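Local coordinates for putative polyprenyl synthetase (Streptomyces coelicolor, PDB 3NF2), which probably makes polyprenyl diphosphates by joining isoprenoid diphosphate units in a magnesium-dependent prenyl transfer, at residues L8-R11 with G12-A16; M324-R327 with V328-R331; C176-M179 with E180-T184. All blocks are in the same frame, centred on the assembly; numbering follows the deposited sequence. Where two conformers were deposited one is given.

Contact 1: residues L8-R11 with G12-A16; sequences LLER and GRTLA
Leu8 O receives the backbone N of Gly12 at 3.0 Å, and the same i to i+4 pattern runs on through helix 5-25, the first helix of this largely helical isoprenoid synthase. Gly12 has no side chain, so at this position the backbone itself makes up the buried surface of the helix. Next comes Arg13, whose N bonds to Leu9 O while its CB lies 3.4 Å from that same oxygen. Its chain leaves with CG on the far side of CB from the backbone N (chi1 164°) and bends at chi3; beyond the bend, in one of its two conformers, NH1 is hydrogen-bonded to Gly54 O, in the segment leading into helix 57-67.

Thr14 makes the one side-chain hydrogen bond within this stretch. Its N meets Glu10 O at 2.9 Å almost head-on, with an N-H...O angle of 171°. Thr14 OG1 donates to the same Glu10 O at 3.0 Å. The hydroxyl can do this because chi1, 61°, sets OG1 between the backbone N and the carbonyl carbon, facing back along the helix, so that one carbonyl is gripped twice. The methyl takes up the side beside the backbone N, where Glu10 OE1 comes within 3.5 Å of Thr14 CG2.

Leu15 follows, its N bonding to Arg11 O. The Arg11 guanidinium reaches Glu67 of helix 57-67 in a salt bridge, while Leu8 and Leu15 pack on Leu64 and Val63 of that helix. Leu9 faces Leu335 and Phe338 of helix 326-339. At the Leu15 end the side chain lies against the carbonyl its own N bonds to, with Leu15 CG 3.3 Å from Arg11 O.

Contact 2: residues M324-R327 with V328-R331; sequences MPDR and VRDR
The guanidinium of Arg329, in one of its two conformers, has Met324 CG over one face, 4.2 Å above the plane and offset toward the rim, and Asp326 CA in plane at its edge. In this conformer its two terminal nitrogens close end-on upon a single atom, Met324 O, with NH1 at 2.9 Å and NH2 at 3.1 Å, both from the same face of that carbonyl. NH1 also makes a salt bridge to Asp326 OD1 at 2.8 Å. The carboxylate and guanidinium planes stand nearly perpendicular, 89° apart, and the hydrogen bond within the pair is weak. A bend at chi3 (-77°) folds the arginine back over the start of the helix, and NH2 reaches on to Val322 O, so this one side chain clasps the loop entering helix 326-339.

Pro325 is the N-cap residue, and its O accepts Arg329 N at 3.1 Å. Met324 SD rests 3.6 Å from Arg329 CA, and Val328 CG2 lies 3.8 Å from Pro325 CB. This first turn sits against helix 57-67, with Val328 on Glu67 and Arg331 on Leu64, while Met324 and Val328 both touch Val68 just beyond that helix.

Contact 3: residues C176-M179 with E180-T184; sequences CLEM and EGNKT. With SO4 (sulfate ion), chain D.
Cys176, Leu177, Glu178 and Met179 each offer their carbonyl to the N four residues on, in regular helical bonds, the last of them Lys183 N to Met179 O at 2.8 Å, running into a wider pi-type turn at 181-184. On one flank Met179 and Lys183 lie side by side and point the same way: Met179 CG touches Lys183 CE at 3.7 Å, and the methyl Met179 CE lies 3.7 Å from Lys183 NZ. The lysine is extended from CG onward (chi2 -165°, chi3 -162°), which carries its ammonium out to a bound sulfate, probably from the crystallisation liquor. There NZ bonds to O4 at 2.9 Å and to O1 at 3.0 Å, and it also forms a salt bridge with Asp162. A methionine in its place would probably leave both the sulfate and Asp162 without this positive partner. In this family a lysine so placed, near an anion, would be consistent with a role in diphosphate binding.

On another side Glu180 runs back past Cys176, its OE1 3.7 Å from Cys176 SG. Asn182 lays its CG 3.4 Å from Glu178 O, while its ND2 bonds to Gln161 OE1. These side chains place helix 173-198 among three others: Asn182 and Met179 meet helix 139-165, Cys176 and Leu177 touch Leu251 of helix 251-259, and Glu180 and Thr184 reach Gln221 and Phe220 of helix 203-230.

Contacts 1 and 2 belong to the two ends of the chain and share a neighbour, helix 57-67. They touch directly: Leu8 CD2 lies 3.5 Å from Arg331 NE, and the guanidinium groups of Arg11 and Arg331 come close beside Glu67, whose carboxylate salt-bridges Arg11 and makes a longer, weak pair with Arg331. All three are partly buried, but contact 3 lies nearer the middle, its centre about 10 Å from that of the chain against about 17 and 24 Å for contacts 1 and 2, and touches neither. The chemistry follows place: mid-helix bonding with a threonine hydroxyl at 8-16, a charged clasp over a half-exposed helix start at 324-331, and a lysine meeting an anion at 176-184.

Contact 1: residues L8-R11 with G12-A16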
ATOM      1  N   LEU A   8      -5.084  -9.764  29.793  1.00 84.56           N
ATOM      2  CA  LEU A   8      -5.706  -9.525  28.491  1.00 83.58           C
ATOM      3  C   LEU A   8      -4.681  -9.172  27.411  1.00 83.82           C
ATOM      4  O   LEU A   8      -4.810  -9.611  26.267  1.00 80.67           O
ATOM      5  CB  LEU A   8      -6.763  -8.420  28.578  1.00 80.84           C
ATOM      6  CG  LEU A   8      -8.037  -8.675  29.381  1.00 77.92           C
ATOM      7  CD1 LEU A   8      -8.896  -7.426  29.369  1.00 73.01           C
ATOM      8  CD2 LEU A   8      -8.811  -9.870  28.838  1.00 77.82           C
ATOM      9  N   LEU A   9      -3.678  -8.372  27.782  1.00 81.90           N
ATOM     10  CA  LEU A   9      -2.599  -7.991  26.868  1.00 82.75           C
ATOM     11  C   LEU A   9      -1.762  -9.204  26.459  1.00 82.32           C
ATOM     12  O   LEU A   9      -1.362  -9.321  25.300  1.00 79.53           O
ATOM     13  CB  LEU A   9      -1.703  -6.908  27.486  1.00 82.49           C
ATOM     14  CG  LEU A   9      -2.299  -5.548  27.872  1.00 84.32           C
ATOM     15  CD1 LEU A   9      -1.210  -4.651  28.443  1.00 89.54           C
ATOM     16  CD2 LEU A   9      -2.995  -4.858  26.701  1.00 84.58           C
ATOM     17  N   GLU A  10      -1.516 -10.092  27.425  1.00 81.32           N
ATOM     18  CA  GLU A  10      -0.904 -11.397  27.192  1.00 81.57           C
ATOM     19  C   GLU A  10      -1.769 -12.251  26.261  1.00 78.21           C
ATOM     20  O   GLU A  10      -1.269 -12.824  25.291  1.00 73.85           O
ATOM     21  CB  GLU A  10      -0.694 -12.115  28.537  1.00 85.68           C
ATOM     22  CG  GLU A  10      -0.431 -13.627  28.457  1.00 94.30           C
ATOM     23  CD  GLU A  10       1.044 -13.986  28.298  1.00106.19           C
ATOM     24  OE1 GLU A  10       1.752 -13.348  27.483  1.00106.14           O
ATOM     25  OE2 GLU A  10       1.491 -14.928  28.989  1.00110.76           O
ATOM     26  N   ARG A  11      -3.066 -12.310  26.563  1.00 76.33           N
ATOM     27  CA  ARG A  11      -4.049 -13.054  25.775  1.00 78.38           C
ATOM     28  C   ARG A  11      -4.041 -12.665  24.293  1.00 76.96           C
ATOM     29  O   ARG A  11      -4.072 -13.538  23.426  1.00 77.31           O
ATOM     30  CB  ARG A  11      -5.445 -12.847  26.368  1.00 79.70           C
ATOM     31  CG  ARG A  11      -6.549 -13.693  25.777  1.00 77.96           C
ATOM     32  CD  ARG A  11      -7.847 -12.918  25.830  1.00 84.10           C
ATOM     33  NE  ARG A  11      -8.999 -13.788  26.029  1.00 94.92           N
ATOM     34  CZ  ARG A  11     -10.263 -13.374  26.045  1.00 96.26           C
ATOM     35  NH1 ARG A  11     -10.554 -12.090  25.862  1.00 91.20           N
ATOM     36  NH2 ARG A  11     -11.239 -14.250  26.243  1.00 94.80           N
ATOM     37  N   GLY A  12      -3.985 -11.361  24.017  1.00 74.35           N
ATOM     38  CA  GLY A  12      -3.967 -10.844  22.649  1.00 70.72           C
ATOM     39  C   GLY A  12      -2.659 -11.098  21.916  1.00 71.13           C
ATOM     40  O   GLY A  12      -2.666 -11.429  20.726  1.00 67.50           O
ATOM     41  N   ARG A  13      -1.545 -10.941  22.636  1.00 71.99           N
ATOM     42  CA  ARG A  13      -0.210 -11.139  22.068  0.50 73.16           C
ATOM     43  C   ARG A  13       0.031 -12.601  21.691  1.00 74.48           C
ATOM     44  O   ARG A  13       0.466 -12.890  20.572  1.00 72.33           O
ATOM     45  CB  ARG A  13       0.873 -10.614  23.026  0.50 73.57           C
ATOM     46  CG  ARG A  13       2.295 -11.090  22.728  0.50 74.68           C
ATOM     47  CD  ARG A  13       3.358 -10.109  23.218  0.50 72.95           C
ATOM     48  NE  ARG A  13       2.904  -9.288  24.336  0.50 67.10           N
ATOM     49  CZ  ARG A  13       2.948  -7.960  24.347  0.50 65.38           C
ATOM     50  NH1 ARG A  13       3.435  -7.303  23.303  0.50 66.98           N
ATOM     51  NH2 ARG A  13       2.508  -7.287  25.402  0.50 62.53           N
ATOM     52  N   THR A  14      -0.273 -13.514  22.614  1.00 75.68           N
ATOM     53  CA  THR A  14      -0.056 -14.950  22.405  1.00 72.79           C
ATOM     54  C   THR A  14      -0.982 -15.554  21.354  1.00 68.95           C
ATOM     55  O   THR A  14      -0.614 -16.522  20.699  1.00 71.87           O
ATOM     56  CB  THR A  14      -0.168 -15.758  23.714  1.00 75.24           C
ATOM     57  OG1 THR A  14      -1.479 -15.599  24.269  1.00 81.71           O
ATOM     58  CG2 THR A  14       0.891 -15.304  24.728  1.00 69.53           C
ATOM     59  N   LEU A  15      -2.178 -14.994  21.191  1.00 62.73           N
ATOM     60  CA  LEU A  15      -3.072 -15.473  20.140  1.00 59.77           C
ATOM     61  C   LEU A  15      -2.672 -14.983  18.744  1.00 62.73           C
ATOM     62  O   LEU A  15      -2.697 -15.757  17.780  1.00 61.49           O
ATOM     63  CB  LEU A  15      -4.528 -15.113  20.442  1.00 56.81           C
ATOM     64  CG  LEU A  15      -5.220 -15.937  21.540  1.00 60.08           C
ATOM     65  CD1 LEU A  15      -6.671 -15.511  21.681  1.00 43.94           C
ATOM     66  CD2 LEU A  15      -5.118 -17.458  21.311  1.00 52.83           C
ATOM     67  N   ALA A  16      -2.282 -13.710  18.642  1.00 59.04           N
ATOM     68  CA  ALA A  16      -2.058 -13.083  17.336  1.00 52.02           C
ATOM     69  C   ALA A  16      -0.641 -13.228  16.784  1.00 49.95           C
ATOM     70  O   ALA A  16      -0.486 -13.470  15.590  1.00 47.87           O
ATOM     71  CB  ALA A  16      -2.488 -11.611  17.354  1.00 46.08           C
TER

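Contact 2: residues M324-R327 with V328-R331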
ATOM      1  N   MET A 324     -24.285  -5.871  25.411  1.00 68.46           N
ATOM      2  CA  MET A 324     -23.032  -6.595  25.488  1.00 68.82           C
ATOM      3  C   MET A 324     -22.993  -7.299  26.838  1.00 72.55           C
ATOM      4  O   MET A 324     -23.434  -6.724  27.838  1.00 73.87           O
ATOM      5  CB  MET A 324     -21.891  -5.576  25.384  1.00 67.23           C
ATOM      6  CG  MET A 324     -20.485  -6.062  25.658  1.00 65.53           C
ATOM      7  SD  MET A 324     -19.339  -4.661  25.782  1.00 48.77           S
ATOM      8  CE  MET A 324     -19.989  -3.581  24.526  1.00 39.11           C
ATOM      9  N   PRO A 325     -22.504  -8.555  26.866  1.00 74.38           N
ATOM     10  CA  PRO A 325     -22.213  -9.259  28.110  1.00 76.23           C
ATOM     11  C   PRO A 325     -21.369  -8.405  29.044  1.00 78.31           C
ATOM     12  O   PRO A 325     -20.374  -7.812  28.618  1.00 82.19           O
ATOM     13  CB  PRO A 325     -21.425 -10.480  27.637  1.00 74.89           C
ATOM     14  CG  PRO A 325     -22.001 -10.779  26.302  1.00 76.61           C
ATOM     15  CD  PRO A 325     -22.393  -9.450  25.698  1.00 78.16           C
ATOM     16  N   ASP A 326     -21.789  -8.342  30.305  1.00 80.86           N
ATOM     17  CA  ASP A 326     -21.212  -7.429  31.296  1.00 83.29           C
ATOM     18  C   ASP A 326     -19.775  -7.762  31.716  1.00 84.36           C
ATOM     19  O   ASP A 326     -19.060  -6.892  32.220  1.00 85.72           O
ATOM     20  CB  ASP A 326     -22.136  -7.319  32.520  1.00 82.17           C
ATOM     21  CG  ASP A 326     -23.476  -6.651  32.193  1.00 87.99           C
ATOM     22  OD1 ASP A 326     -23.754  -6.375  31.005  1.00 94.73           O
ATOM     23  OD2 ASP A 326     -24.260  -6.396  33.131  1.00 87.79           O
ATOM     24  N   ARG A 327     -19.354  -9.007  31.498  1.00 82.69           N
ATOM     25  CA  ARG A 327     -17.966  -9.402  31.730  1.00 85.02           C
ATOM     26  C   ARG A 327     -17.059  -8.791  30.657  1.00 85.20           C
ATOM     27  O   ARG A 327     -15.905  -8.442  30.930  1.00 84.68           O
ATOM     28  CB  ARG A 327     -17.804 -10.927  31.710  1.00 86.52           C
ATOM     29  CG  ARG A 327     -19.001 -11.739  32.201  1.00 93.29           C
ATOM     30  CD  ARG A 327     -18.647 -13.220  32.305  1.00101.06           C
ATOM     31  NE  ARG A 327     -18.167 -13.783  31.040  1.00108.03           N
ATOM     32  CZ  ARG A 327     -17.295 -14.786  30.940  1.00111.67           C
ATOM     33  NH1 ARG A 327     -16.785 -15.348  32.031  1.00112.71           N
ATOM     34  NH2 ARG A 327     -16.920 -15.226  29.743  1.00107.62           N
ATOM     35  N   VAL A 328     -17.595  -8.678  29.439  1.00 81.67           N
ATOM     36  CA  VAL A 328     -16.868  -8.123  28.298  1.00 78.56           C
ATOM     37  C   VAL A 328     -16.751  -6.605  28.449  1.00 74.96           C
ATOM     38  O   VAL A 328     -15.664  -6.047  28.294  1.00 70.36           O
ATOM     39  CB  VAL A 328     -17.548  -8.503  26.953  1.00 81.54           C
ATOM     40  CG1 VAL A 328     -16.734  -8.017  25.772  1.00 81.95           C
ATOM     41  CG2 VAL A 328     -17.745 -10.015  26.861  1.00 84.96           C
ATOM     42  N   ARG A 329     -17.876  -5.965  28.771  1.00 74.18           N
ATOM     43  CA  ARG A 329     -17.909  -4.530  29.052  0.50 74.79           C
ATOM     44  C   ARG A 329     -16.897  -4.138  30.127  1.00 74.69           C
ATOM     45  O   ARG A 329     -16.192  -3.141  29.972  1.00 78.27           O
ATOM     46  CB  ARG A 329     -19.319  -4.083  29.449  0.50 75.13           C
ATOM     47  CG  ARG A 329     -19.515  -2.572  29.431  0.50 77.34           C
ATOM     48  CD  ARG A 329     -20.894  -2.174  29.928  0.50 77.00           C
ATOM     49  NE  ARG A 329     -21.929  -2.391  28.923  0.50 80.19           N
ATOM     50  CZ  ARG A 329     -22.557  -3.547  28.737  0.50 82.38           C
ATOM     51  NH1 ARG A 329     -22.249  -4.596  29.484  0.50 77.89           N
ATOM     52  NH2 ARG A 329     -23.491  -3.655  27.801  0.50 83.34           N
ATOM     53  N   ASP A 330     -16.818  -4.931  31.198  1.00 70.88           N
ATOM     54  CA  ASP A 330     -15.842  -4.726  32.273  1.00 70.28           C
ATOM     55  C   ASP A 330     -14.405  -4.790  31.759  1.00 68.59           C
ATOM     56  O   ASP A 330     -13.542  -4.019  32.191  1.00 62.42           O
ATOM     57  CB  ASP A 330     -16.033  -5.769  33.387  1.00 72.23           C
ATOM     58  CG  ASP A 330     -17.026  -5.324  34.467  1.00 76.06           C
ATOM     59  OD1 ASP A 330     -16.860  -5.758  35.631  1.00 70.22           O
ATOM     60  OD2 ASP A 330     -17.964  -4.547  34.165  1.00 73.33           O
ATOM     61  N   ARG A 331     -14.161  -5.716  30.834  1.00 68.14           N
ATOM     62  CA  ARG A 331     -12.839  -5.886  30.244  1.00 68.26           C
ATOM     63  C   ARG A 331     -12.469  -4.700  29.341  1.00 64.52           C
ATOM     64  O   ARG A 331     -11.334  -4.217  29.376  1.00 58.33           O
ATOM     65  CB  ARG A 331     -12.751  -7.227  29.506  1.00 69.74           C
ATOM     66  CG  ARG A 331     -12.420  -8.403  30.423  1.00 76.61           C
ATOM     67  CD  ARG A 331     -12.595  -9.747  29.729  1.00 87.47           C
ATOM     68  NE  ARG A 331     -11.797 -10.792  30.373  1.00 96.93           N
ATOM     69  CZ  ARG A 331     -11.729 -12.058  29.962  1.00 97.46           C
ATOM     70  NH1 ARG A 331     -10.964 -12.926  30.617  1.00 91.90           N
ATOM     71  NH2 ARG A 331     -12.422 -12.463  28.903  1.00 96.69           N
TER

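Contact 3: residues C176-M179 with E180-T184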
ATOM      1  N   CYS A 176      -4.505  19.456  14.974  1.00 42.09           N
ATOM      2  CA  CYS A 176      -3.773  18.430  15.694  1.00 42.71           C
ATOM      3  C   CYS A 176      -4.706  17.284  16.090  1.00 44.70           C
ATOM      4  O   CYS A 176      -4.332  16.117  15.986  1.00 44.72           O
ATOM      5  CB  CYS A 176      -3.114  19.029  16.928  1.00 39.84           C
ATOM      6  SG  CYS A 176      -1.917  17.965  17.719  1.00 47.53           S
ATOM      7  N   LEU A 177      -5.921  17.635  16.510  1.00 40.68           N
ATOM      8  CA  LEU A 177      -6.911  16.667  16.957  1.00 41.88           C
ATOM      9  C   LEU A 177      -7.336  15.754  15.835  1.00 40.41           C
ATOM     10  O   LEU A 177      -7.346  14.534  16.010  1.00 39.22           O
ATOM     11  CB  LEU A 177      -8.142  17.360  17.559  1.00 41.79           C
ATOM     12  CG  LEU A 177      -8.013  17.927  18.977  1.00 49.01           C
ATOM     13  CD1 LEU A 177      -9.303  18.635  19.408  1.00 38.80           C
ATOM     14  CD2 LEU A 177      -7.622  16.851  19.985  1.00 49.84           C
ATOM     15  N   GLU A 178      -7.672  16.327  14.680  1.00 40.08           N
ATOM     16  CA  GLU A 178      -8.083  15.486  13.561  1.00 47.28           C
ATOM     17  C   GLU A 178      -6.930  14.643  13.008  1.00 44.54           C
ATOM     18  O   GLU A 178      -7.154  13.516  12.576  1.00 46.50           O
ATOM     19  CB  GLU A 178      -8.837  16.267  12.469  1.00 51.11           C
ATOM     20  CG  GLU A 178      -7.987  17.125  11.568  1.00 61.78           C
ATOM     21  CD  GLU A 178      -8.602  17.338  10.185  1.00 70.46           C
ATOM     22  OE1 GLU A 178      -8.539  18.480   9.681  1.00 65.40           O
ATOM     23  OE2 GLU A 178      -9.146  16.370   9.604  1.00 70.44           O
ATOM     24  N   MET A 179      -5.705  15.169  13.065  1.00 40.79           N
ATOM     25  CA  MET A 179      -4.515  14.397  12.700  1.00 42.67           C
ATOM     26  C   MET A 179      -4.304  13.218  13.650  1.00 43.12           C
ATOM     27  O   MET A 179      -4.054  12.089  13.218  1.00 42.99           O
ATOM     28  CB  MET A 179      -3.260  15.283  12.668  1.00 39.93           C
ATOM     29  CG  MET A 179      -1.973  14.533  12.343  1.00 37.65           C
ATOM     30  SD  MET A 179      -0.598  15.625  11.867  1.00 34.29           S
ATOM     31  CE  MET A 179       0.174  15.893  13.462  1.00 44.33           C
ATOM     32  N   GLU A 180      -4.414  13.483  14.945  1.00 39.86           N
ATOM     33  CA  GLU A 180      -4.202  12.436  15.939  1.00 42.70           C
ATOM     34  C   GLU A 180      -5.304  11.391  15.909  1.00 39.57           C
ATOM     35  O   GLU A 180      -5.046  10.224  16.170  1.00 42.86           O
ATOM     36  CB  GLU A 180      -4.002  13.035  17.339  1.00 41.34           C
ATOM     37  CG  GLU A 180      -2.604  13.651  17.475  1.00 38.49           C
ATOM     38  CD  GLU A 180      -2.276  14.107  18.875  1.00 46.72           C
ATOM     39  OE1 GLU A 180      -1.152  14.597  19.069  1.00 43.22           O
ATOM     40  OE2 GLU A 180      -3.121  13.963  19.781  1.00 52.92           O
ATOM     41  N   GLY A 181      -6.514  11.821  15.549  1.00 42.31           N
ATOM     42  CA  GLY A 181      -7.640  10.926  15.334  1.00 40.08           C
ATOM     43  C   GLY A 181      -7.394  10.020  14.150  1.00 42.38           C
ATOM     44  O   GLY A 181      -7.728   8.843  14.185  1.00 46.20           O
ATOM     45  N   ASN A 182      -6.854  10.570  13.087  1.00 43.27           N
ATOM     46  CA  ASN A 182      -6.482   9.767  11.957  1.00 41.74           C
ATOM     47  C   ASN A 182      -5.342   8.816  12.255  1.00 40.83           C
ATOM     48  O   ASN A 182      -5.391   7.672  11.928  1.00 45.17           O
ATOM     49  CB  ASN A 182      -6.113  10.654  10.782  1.00 37.95           C
ATOM     50  CG  ASN A 182      -7.302  11.180  10.048  1.00 38.62           C
ATOM     51  OD1 ASN A 182      -8.330  10.546   9.969  1.00 37.81           O
ATOM     52  ND2 ASN A 182      -7.162  12.339   9.501  1.00 35.05           N
ATOM     53  N   LYS A 183      -4.316   9.331  12.891  1.00 37.68           N
ATOM     54  CA  LYS A 183      -3.127   8.579  13.208  1.00 39.95           C
ATOM     55  C   LYS A 183      -3.283   7.490  14.227  1.00 42.96           C
ATOM     56  O   LYS A 183      -2.694   6.455  14.118  1.00 46.96           O
ATOM     57  CB  LYS A 183      -2.010   9.500  13.656  1.00 37.71           C
ATOM     58  CG  LYS A 183      -1.259  10.188  12.576  1.00 45.45           C
ATOM     59  CD  LYS A 183       0.008  10.767  13.120  1.00 52.84           C
ATOM     60  CE  LYS A 183       0.603  11.830  12.234  1.00 60.04           C
ATOM     61  NZ  LYS A 183       1.735  12.553  12.866  1.00 58.75           N
ATOM     62  N   THR A 184      -4.037   7.750  15.263  1.00 40.62           N
ATOM     63  CA  THR A 184      -4.107   6.788  16.314  1.00 39.19           C
ATOM     64  C   THR A 184      -5.485   6.299  16.530  1.00 39.70           C
ATOM     65  O   THR A 184      -5.698   5.152  16.702  1.00 39.99           O
ATOM     66  CB  THR A 184      -3.550   7.352  17.586  1.00 40.09           C
ATOM     67  OG1 THR A 184      -2.194   7.673  17.362  1.00 42.56           O
ATOM     68  CG2 THR A 184      -3.605   6.354  18.656  1.00 35.38           C
TER
HETATM   69  S   SO4 D   3       4.706  10.928  13.763  1.00125.62           S
HETATM   70  O1  SO4 D   3       3.896  10.551  12.608  1.00123.56           O
HETATM   71  O2  SO4 D   3       4.944   9.753  14.599  1.00123.11           O
HETATM   72  O3  SO4 D   3       5.986  11.467  13.303  1.00126.88           O
HETATM   73  O4  SO4 D   3       4.005  11.944  14.540  1.00124.85           O